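Local coordinates for death on curing protein (Enterobacteria phage P1, PDB 3DD7) that acts as the toxin of the phage P1 Phd-Doc toxin-antitoxin module, probably blocking translation through Fic-type chemistry, and is inhibited by its antitoxin Phd, at residues A71-A76 / D99-A104; E33-R38 / L59-R64; P6-A11 / L84-V89. The protein carries 2 engineered substitutions. All coordinates share one frame; numbering follows the deposited sequence. Where two conformers were deposited one is given.

Interaction 1 of 3, residues A71-A76 / D99-A104; sequences ANKRTA and DLTVGA
T101 turns its methyl group, CG2, onto the first turn of helix 72-86, where it overlaps the backbone and the root of K73. The nearest approach is CG2 of T101 to O of K73, at 3.4 Å, and the same methyl lies 3.8 Å from K73 CB. T101 CG2 also comes within 4.4 Å of A76 CB, a marginal touch. The torsion at T101 (chi1 -55°) sends the methyl across the gap and sets OG1 beside the backbone N, from where it bonds to L97 O within its own helix. The polar branch is thus satisfied at home and the apolar branch makes the contact. Further out, K73 leans over V102, its CD 4.1 Å from V102 CG2; beyond that the lysine chain bends at both of its last two torsions. No hydrogen bond crosses between the segments, and the short helix axes pass 9.8 Å apart at an angle of 114°.

The start of helix 72-86 also has bonds of its own. A71, at the N-cap position, accepts two bonds at its O, from T75 OG1 at 2.7 Å and T75 N at 3.0 Å, which arrive from opposite faces of the carbonyl plane. A71 CB sits 3.5 Å above the guanidinium plane of R74, over its centre, and N16 and G21 hold NH1 of that arginine. The bound Phd peptide packs on K73, R74 and T101. Residues 71-74 are the A-N-K-R end of the Fic signature, whose histidine is an engineered tyrosine here. A helix N-terminus at this point of the Fic motif is consistent with the anion-binding site of Fic relatives.

Interaction 2 of 3, residues E33-R38 / L59-R64; sequences EAIIGR and LVATAR
I35 and A61 form the centre of this helix-to-helix contact, with their CA atoms 6.7 Å apart. At the root of the isoleucine, CB is still 5.2 Å from A61 CB. One bond further, CG2 closes the gap: it lies 3.7 Å from A61 CB and 3.8 Å from A61 O, resting on the methyl and the carbonyl oxygen of the same residue. It gets there because CG1 takes the position beside the backbone N (chi1 -70°), which puts CG2 anti to that N. The other branch continues through CG1 almost fully extended (chi2 174°), so that CD1 ends 4.3 Å from A61 O, at the margin of the contact. CG2 alone therefore makes the close contact, and CD1 only grazes that oxygen.

Alongside, I36 adds a second, less certain touch. Its CB does not face helix 51-65, but chi2 of -50° folds CD1 back until it is 3.9 Å from T62 OG1. The residue was modelled in two conformers, so the approach is established only for the one described. T62 OG1 has a weak hydrogen bond to Y58 O in its own helix, and L9 of helix 6-20 packs on both I36 and T62, continuing the apolar layer.

No hydrogen bond or salt bridge joins the two segments. The union of helices 31-45 and 51-65 here rests on van der Waals contact, probably with some gain from shielding apolar surface; a small residue on one side lets a branched side chain come close, and the one hydroxyl involved is only weakly bonded to Y58 O of its own helix.

Interaction 3 of 3, residues P6-A11 / L84-V89; sequences PEELIA and LRRNGV
R86 and E8 reach toward each other from opposite directions across a broad gap, their CA atoms 12.9 Å apart. Segment 84-89 begins with L84, which packs on F52, S55 and Y122. R85 follows and serves the bound Phd peptide, giving NH1 to a polar side chain and NH2 to the peptide backbone. R86 diverges from R85 and heads for helix 6-20. Its chain is extended from CG to NE and meets a glutamate that is itself stretched out, with CG anti to its backbone N. NH1 of R86 donates to OE1 of E8 at 2.6 Å, with an N-H...O angle of 136°. The acceptor is met on its syn side but from 25° out of the carboxylate plane, and the guanidinium and carboxylate planes are turned 53° apart, so the two groups face each other without being coplanar. The other half of the salt bridge, NH2 to OE2, is implausibly short in the model and its geometry is doubtful.

N87 then leaves the helix; its side-chain ND2 donates to F83 O and its OD1 accepts from R2 N. G88, with positive phi, is the C' residue of a Schellman motif: V89 N bonds to L84 O at 2.9 Å, and G88 N to R85 O at 3.1 Å.

Between the segments, then, the contact rests on one salt bridge with a bent hydrogen bond; no apolar contact joins them, and solvent around these long, partly exposed chains would probably weaken the pair.

The centres of the three contacts lie 12 Å (1 and 2), 13 Å (2 and 3) and 16 Å (1 and 3) apart, and interactions 1 and 3 sit on opposite sides of the chain's centre. Interactions 1 and 2 adjoin through R64 NE, 2.6 Å from A104 O in a probable hydrogen bond, and through A76 CB, 3.5 Å from A63 N. L9 ties interaction 3 to both: its CD1 lies 3.8 Å from T75 CG2 and its CD2 is 4.0 Å from T62 OG1. Helix 72-86 carries the Fic-motif end in interaction 1 and the R86 ion pair in interaction 3, and the Phd peptide touches residues of both, consistent with inhibition by fold complementation.

Interaction 1 of 3, residues A71-A76 / D99-A104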
loop_
_atom_site.group_PDB
_atom_site.type_symbol
_atom_site.label_atom_id
_atom_site.label_comp_id
_atom_site.label_asym_id
_atom_site.label_seq_id
_atom_site.Cartn_x
_atom_site.Cartn_y
_atom_site.Cartn_z
ATOM N N ALA A 71 -1.667 -10.716 4.878
ATOM C CA ALA A 71 -2.236 -9.404 4.586
ATOM C C ALA A 71 -1.207 -8.451 3.962
ATOM O O ALA A 71 -1.267 -7.237 4.159
ATOM C CB ALA A 71 -2.877 -8.795 5.845
ATOM N N ASN A 72 -0.250 -9.004 3.213
ATOM C CA ASN A 72 0.668 -8.166 2.456
ATOM C C ASN A 72 -0.043 -7.361 1.384
ATOM O O ASN A 72 0.248 -6.173 1.195
ATOM C CB ASN A 72 1.777 -9.008 1.827
ATOM C CG ASN A 72 2.682 -9.612 2.851
ATOM O OD1 ASN A 72 3.426 -8.915 3.509
ATOM N ND2 ASN A 72 2.652 -10.938 2.961
ATOM N N LYS A 73 -0.958 -8.003 0.668
ATOM C CA LYS A 73 -1.685 -7.277 -0.384
ATOM C C LYS A 73 -2.581 -6.195 0.216
ATOM O O LYS A 73 -2.600 -5.056 -0.275
ATOM C CB LYS A 73 -2.476 -8.222 -1.289
ATOM C CG LYS A 73 -1.585 -9.161 -2.128
ATOM C CD LYS A 73 -2.419 -10.110 -2.968
ATOM C CE LYS A 73 -3.214 -11.127 -2.134
ATOM N NZ LYS A 73 -2.322 -12.244 -1.712
ATOM N N ARG A 74 -3.310 -6.536 1.278
ATOM C CA ARG A 74 -4.138 -5.527 1.949
ATOM C C ARG A 74 -3.295 -4.349 2.414
ATOM O O ARG A 74 -3.676 -3.186 2.217
ATOM C CB ARG A 74 -4.928 -6.132 3.109
ATOM C CG ARG A 74 -6.209 -6.802 2.654
ATOM C CD ARG A 74 -6.879 -7.457 3.876
ATOM N NE ARG A 74 -6.331 -8.782 4.168
ATOM C CZ ARG A 74 -6.330 -9.363 5.373
ATOM N NH1 ARG A 74 -6.738 -8.701 6.446
ATOM N NH2 ARG A 74 -5.883 -10.605 5.508
ATOM N N THR A 75 -2.131 -4.645 2.989
ATOM C CA THR A 75 -1.297 -3.593 3.559
ATOM C C THR A 75 -0.745 -2.765 2.413
ATOM O O THR A 75 -0.682 -1.551 2.517
ATOM C CB THR A 75 -0.195 -4.183 4.463
ATOM O OG1 THR A 75 -0.824 -4.943 5.521
ATOM C CG2 THR A 75 0.705 -3.073 5.036
ATOM N N ALA A 76 -0.402 -3.434 1.309
ATOM C CA ALA A 76 0.127 -2.761 0.116
ATOM C C ALA A 76 -0.897 -1.724 -0.374
ATOM O O ALA A 76 -0.590 -0.544 -0.484
ATOM C CB ALA A 76 0.412 -3.770 -0.968
ATOM N N ASP A 99 -7.972 -6.745 -8.005
ATOM C CA ASP A 99 -7.230 -7.377 -9.110
ATOM C C ASP A 99 -5.938 -6.613 -9.407
ATOM O O ASP A 99 -4.932 -7.225 -9.782
ATOM C CB ASP A 99 -8.061 -7.474 -10.403
ATOM C CG ASP A 99 -9.293 -8.354 -10.263
ATOM O OD1 ASP A 99 -9.295 -9.300 -9.449
ATOM O OD2 ASP A 99 -10.272 -8.100 -11.003
ATOM N N LEU A 100 -5.973 -5.284 -9.222
ATOM C CA LEU A 100 -4.790 -4.436 -9.427
ATOM C C LEU A 100 -3.693 -4.868 -8.468
ATOM O O LEU A 100 -2.536 -5.064 -8.855
ATOM C CB LEU A 100 -5.129 -2.947 -9.211
ATOM C CG LEU A 100 -3.982 -1.926 -9.380
ATOM C CD1 LEU A 100 -3.446 -1.948 -10.830
ATOM C CD2 LEU A 100 -4.432 -0.501 -8.959
ATOM N N THR A 101 -4.089 -5.050 -7.214
ATOM C CA THR A 101 -3.146 -5.333 -6.154
ATOM C C THR A 101 -2.582 -6.729 -6.332
ATOM O O THR A 101 -1.382 -6.918 -6.177
ATOM C CB THR A 101 -3.806 -5.124 -4.792
ATOM O OG1 THR A 101 -4.343 -3.793 -4.748
ATOM C CG2 THR A 101 -2.804 -5.304 -3.631
ATOM N N VAL A 102 -3.439 -7.697 -6.666
ATOM C CA VAL A 102 -2.985 -9.068 -6.957
ATOM C C VAL A 102 -1.982 -9.052 -8.122
ATOM O O VAL A 102 -0.903 -9.661 -8.049
ATOM C CB VAL A 102 -4.181 -10.021 -7.259
ATOM C CG1 VAL A 102 -3.704 -11.409 -7.697
ATOM C CG2 VAL A 102 -5.089 -10.128 -6.043
ATOM N N GLY A 103 -2.317 -8.329 -9.189
ATOM C CA GLY A 103 -1.424 -8.245 -10.339
ATOM C C GLY A 103 -0.071 -7.647 -9.998
ATOM O O GLY A 103 0.965 -8.087 -10.519
ATOM N N ALA A 104 -0.076 -6.641 -9.133
ATOM C CA ALA A 104 1.157 -6.027 -8.655
ATOM C C ALA A 104 1.962 -7.050 -7.855
ATOM O O ALA A 104 3.184 -7.171 -8.000
ATOM C CB ALA A 104 0.828 -4.822 -7.780
#

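Interaction 2 of 3, residues E33-R38 / L59-R64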
loop_
_atom_site.group_PDB
_atom_site.type_symbol
_atom_site.label_atom_id
_atom_site.label_comp_id
_atom_site.label_asym_id
_atom_site.label_seq_id
_atom_site.Cartn_x
_atom_site.Cartn_y
_atom_site.Cartn_z
ATOM N N GLU A 33 11.696 -2.036 7.297
ATOM C CA GLU A 33 12.647 -0.944 7.220
ATOM C C GLU A 33 13.452 -0.966 5.918
ATOM O O GLU A 33 13.679 0.079 5.310
ATOM C CB GLU A 33 13.592 -1.026 8.408
ATOM C CG GLU A 33 14.582 0.099 8.466
ATOM C CD GLU A 33 15.264 0.163 9.806
ATOM O OE1 GLU A 33 15.818 -0.868 10.242
ATOM O OE2 GLU A 33 15.237 1.248 10.428
ATOM N N ALA A 34 13.906 -2.152 5.516
ATOM C CA ALA A 34 14.695 -2.301 4.297
ATOM C C ALA A 34 13.873 -1.855 3.088
ATOM O O ALA A 34 14.312 -1.023 2.286
ATOM C CB ALA A 34 15.165 -3.753 4.128
ATOM N N ILE A 35 12.662 -2.390 2.975
ATOM C CA ILE A 35 11.845 -2.127 1.799
ATOM C C ILE A 35 11.379 -0.681 1.721
ATOM O O ILE A 35 11.545 -0.036 0.679
ATOM C CB ILE A 35 10.670 -3.121 1.699
ATOM C CG1 ILE A 35 11.238 -4.500 1.358
ATOM C CG2 ILE A 35 9.643 -2.630 0.658
ATOM C CD1 ILE A 35 10.240 -5.628 1.368
ATOM N N ILE A 36 10.819 -0.179 2.817
ATOM C CA ILE A 36 10.294 1.183 2.826
ATOM C C ILE A 36 11.412 2.226 2.735
ATOM O O ILE A 36 11.248 3.247 2.057
ATOM C CB ILE A 36 9.327 1.425 4.012
ATOM C CG1 ILE A 36 8.240 0.334 4.046
ATOM C CG2 ILE A 36 8.703 2.824 3.939
ATOM C CD1 ILE A 36 7.527 0.085 2.719
ATOM N N GLY A 37 12.540 1.959 3.396
ATOM C CA GLY A 37 13.732 2.797 3.247
ATOM C C GLY A 37 14.153 2.873 1.784
ATOM O O GLY A 37 14.446 3.958 1.269
ATOM N N ARG A 38 14.163 1.723 1.107
ATOM C CA ARG A 38 14.456 1.649 -0.333
ATOM C C ARG A 38 13.505 2.524 -1.172
ATOM O O ARG A 38 13.941 3.221 -2.100
ATOM C CB ARG A 38 14.400 0.193 -0.825
ATOM C CG ARG A 38 15.648 -0.640 -0.516
ATOM N N LEU A 59 2.828 0.615 -3.208
ATOM C CA LEU A 59 1.959 -0.512 -3.452
ATOM C C LEU A 59 2.765 -1.726 -3.936
ATOM O O LEU A 59 2.680 -2.808 -3.348
ATOM C CB LEU A 59 0.849 -0.152 -4.442
ATOM C CG LEU A 59 -0.333 -1.123 -4.521
ATOM C CD1 LEU A 59 -1.622 -0.443 -5.049
ATOM C CD2 LEU A 59 0.014 -2.365 -5.375
ATOM N N VAL A 60 3.545 -1.554 -5.004
ATOM C CA VAL A 60 4.304 -2.677 -5.558
ATOM C C VAL A 60 5.337 -3.205 -4.546
ATOM O O VAL A 60 5.480 -4.427 -4.364
ATOM C CB VAL A 60 4.970 -2.335 -6.916
ATOM C CG1 VAL A 60 5.817 -3.513 -7.454
ATOM C CG2 VAL A 60 3.923 -1.959 -7.956
ATOM N N ALA A 61 6.047 -2.292 -3.879
ATOM C CA ALA A 61 7.119 -2.708 -2.958
ATOM C C ALA A 61 6.603 -3.596 -1.820
ATOM O O ALA A 61 7.223 -4.618 -1.478
ATOM C CB ALA A 61 7.883 -1.499 -2.424
ATOM N N THR A 62 5.453 -3.236 -1.262
ATOM C CA THR A 62 4.860 -4.013 -0.177
ATOM C C THR A 62 4.192 -5.281 -0.713
ATOM O O THR A 62 4.341 -6.364 -0.133
ATOM C CB THR A 62 3.910 -3.146 0.662
ATOM O OG1 THR A 62 4.698 -2.121 1.277
ATOM C CG2 THR A 62 3.231 -3.957 1.754
ATOM N N ALA A 63 3.497 -5.150 -1.837
ATOM C CA ALA A 63 2.799 -6.288 -2.411
ATOM C C ALA A 63 3.750 -7.437 -2.759
ATOM O O ALA A 63 3.395 -8.609 -2.600
ATOM C CB ALA A 63 1.961 -5.859 -3.618
ATOM N N ARG A 64 4.963 -7.099 -3.194
ATOM C CA ARG A 64 5.971 -8.098 -3.586
ATOM C C ARG A 64 6.973 -8.448 -2.491
ATOM O O ARG A 64 7.755 -9.396 -2.642
ATOM C CB ARG A 64 6.760 -7.602 -4.796
ATOM C CG ARG A 64 5.923 -7.449 -6.001
ATOM C CD ARG A 64 6.742 -7.189 -7.233
ATOM N NE ARG A 64 5.791 -6.770 -8.237
ATOM C CZ ARG A 64 6.066 -6.243 -9.419
ATOM N NH1 ARG A 64 7.327 -6.045 -9.813
ATOM N NH2 ARG A 64 5.040 -5.906 -10.194
#

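Interaction 3 of 3, residues P6-A11 / L84-V89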
loop_
_atom_site.group_PDB
_atom_site.type_symbol
_atom_site.label_atom_id
_atom_site.label_comp_id
_atom_site.label_asym_id
_atom_site.label_seq_id
_atom_site.Cartn_x
_atom_site.Cartn_y
_atom_site.Cartn_z
ATOM N N PRO A 6 8.279 2.845 8.220
ATOM C CA PRO A 6 8.191 1.398 8.395
ATOM C C PRO A 6 7.292 1.019 9.559
ATOM O O PRO A 6 6.550 0.048 9.468
ATOM C CB PRO A 6 9.637 0.989 8.711
ATOM C CG PRO A 6 10.465 2.062 8.146
ATOM C CD PRO A 6 9.668 3.319 8.324
ATOM N N GLU A 7 7.378 1.766 10.656
ATOM C CA GLU A 7 6.609 1.429 11.855
ATOM C C GLU A 7 5.128 1.735 11.599
ATOM O O GLU A 7 4.239 1.013 12.048
ATOM C CB GLU A 7 7.164 2.166 13.075
ATOM C CG GLU A 7 7.209 3.660 12.911
ATOM N N GLU A 8 4.866 2.778 10.818
ATOM C CA GLU A 8 3.496 3.067 10.425
ATOM C C GLU A 8 2.951 1.969 9.525
ATOM O O GLU A 8 1.793 1.593 9.638
ATOM C CB GLU A 8 3.397 4.411 9.721
ATOM C CG GLU A 8 1.975 4.852 9.487
ATOM C CD GLU A 8 1.869 6.347 9.264
ATOM O OE1 GLU A 8 2.689 6.911 8.503
ATOM O OE2 GLU A 8 0.977 6.965 9.877
ATOM N N LEU A 9 3.784 1.464 8.621
ATOM C CA LEU A 9 3.359 0.376 7.739
ATOM C C LEU A 9 2.979 -0.834 8.574
ATOM O O LEU A 9 1.936 -1.464 8.371
ATOM C CB LEU A 9 4.475 -0.007 6.783
ATOM C CG LEU A 9 4.044 -1.033 5.737
ATOM C CD1 LEU A 9 3.303 -0.296 4.613
ATOM C CD2 LEU A 9 5.239 -1.803 5.207
ATOM N N ILE A 10 3.846 -1.162 9.521
ATOM C CA ILE A 10 3.588 -2.267 10.435
ATOM C C ILE A 10 2.278 -2.066 11.241
ATOM O O ILE A 10 1.456 -2.983 11.345
ATOM C CB ILE A 10 4.805 -2.491 11.363
ATOM C CG1 ILE A 10 6.069 -2.756 10.517
ATOM C CG2 ILE A 10 4.533 -3.622 12.353
ATOM C CD1 ILE A 10 7.372 -2.823 11.323
ATOM N N ALA A 11 2.085 -0.880 11.811
ATOM C CA ALA A 11 0.881 -0.615 12.606
ATOM C C ALA A 11 -0.376 -0.735 11.730
ATOM O O ALA A 11 -1.407 -1.259 12.166
ATOM C CB ALA A 11 0.957 0.750 13.252
ATOM N N LEU A 84 -1.665 8.521 -0.695
ATOM C CA LEU A 84 -2.389 9.505 -1.520
ATOM C C LEU A 84 -3.225 10.461 -0.660
ATOM O O LEU A 84 -3.169 11.670 -0.855
ATOM C CB LEU A 84 -3.253 8.828 -2.584
ATOM C CG LEU A 84 -2.550 8.128 -3.746
ATOM C CD1 LEU A 84 -3.624 7.405 -4.573
ATOM C CD2 LEU A 84 -1.650 9.052 -4.618
ATOM N N ARG A 85 -3.995 9.912 0.280
ATOM C CA ARG A 85 -4.824 10.711 1.180
ATOM C C ARG A 85 -4.028 11.752 1.999
ATOM O O ARG A 85 -4.456 12.916 2.141
ATOM C CB ARG A 85 -5.664 9.804 2.085
ATOM C CG ARG A 85 -6.692 10.560 2.933
ATOM C CD ARG A 85 -7.392 9.612 3.864
ATOM N NE ARG A 85 -6.588 9.370 5.062
ATOM C CZ ARG A 85 -6.968 8.630 6.106
ATOM N NH1 ARG A 85 -8.144 8.019 6.127
ATOM N NH2 ARG A 85 -6.155 8.506 7.139
ATOM N N ARG A 86 -2.876 11.359 2.531
ATOM C CA ARG A 86 -2.059 12.293 3.307
ATOM C C ARG A 86 -1.538 13.433 2.452
ATOM O O ARG A 86 -1.272 14.535 2.950
ATOM C CB ARG A 86 -0.845 11.601 3.873
ATOM C CG ARG A 86 -1.144 10.470 4.754
ATOM C CD ARG A 86 -0.013 10.395 5.705
ATOM N NE ARG A 86 -0.486 9.781 6.915
ATOM C CZ ARG A 86 0.292 9.162 7.772
ATOM N NH1 ARG A 86 1.593 9.101 7.545
ATOM N NH2 ARG A 86 -0.250 8.611 8.846
ATOM N N ASN A 87 -1.350 13.144 1.168
ATOM C CA ASN A 87 -0.834 14.148 0.247
ATOM C C ASN A 87 -1.925 14.920 -0.489
ATOM O O ASN A 87 -1.675 15.562 -1.504
ATOM C CB ASN A 87 0.198 13.524 -0.684
ATOM C CG ASN A 87 1.494 13.219 0.041
ATOM O OD1 ASN A 87 2.287 14.124 0.310
ATOM N ND2 ASN A 87 1.692 11.947 0.421
ATOM N N GLY A 88 -3.138 14.846 0.054
ATOM C CA GLY A 88 -4.253 15.675 -0.402
ATOM C C GLY A 88 -5.025 15.112 -1.580
ATOM O O GLY A 88 -5.835 15.812 -2.175
ATOM N N VAL A 89 -4.785 13.846 -1.920
ATOM C CA VAL A 89 -5.589 13.188 -2.953
ATOM C C VAL A 89 -6.742 12.424 -2.304
ATOM O O VAL A 89 -6.510 11.500 -1.514
ATOM C CB VAL A 89 -4.745 12.231 -3.834
ATOM C CG1 VAL A 89 -5.640 11.469 -4.842
ATOM C CG2 VAL A 89 -3.615 12.983 -4.537
#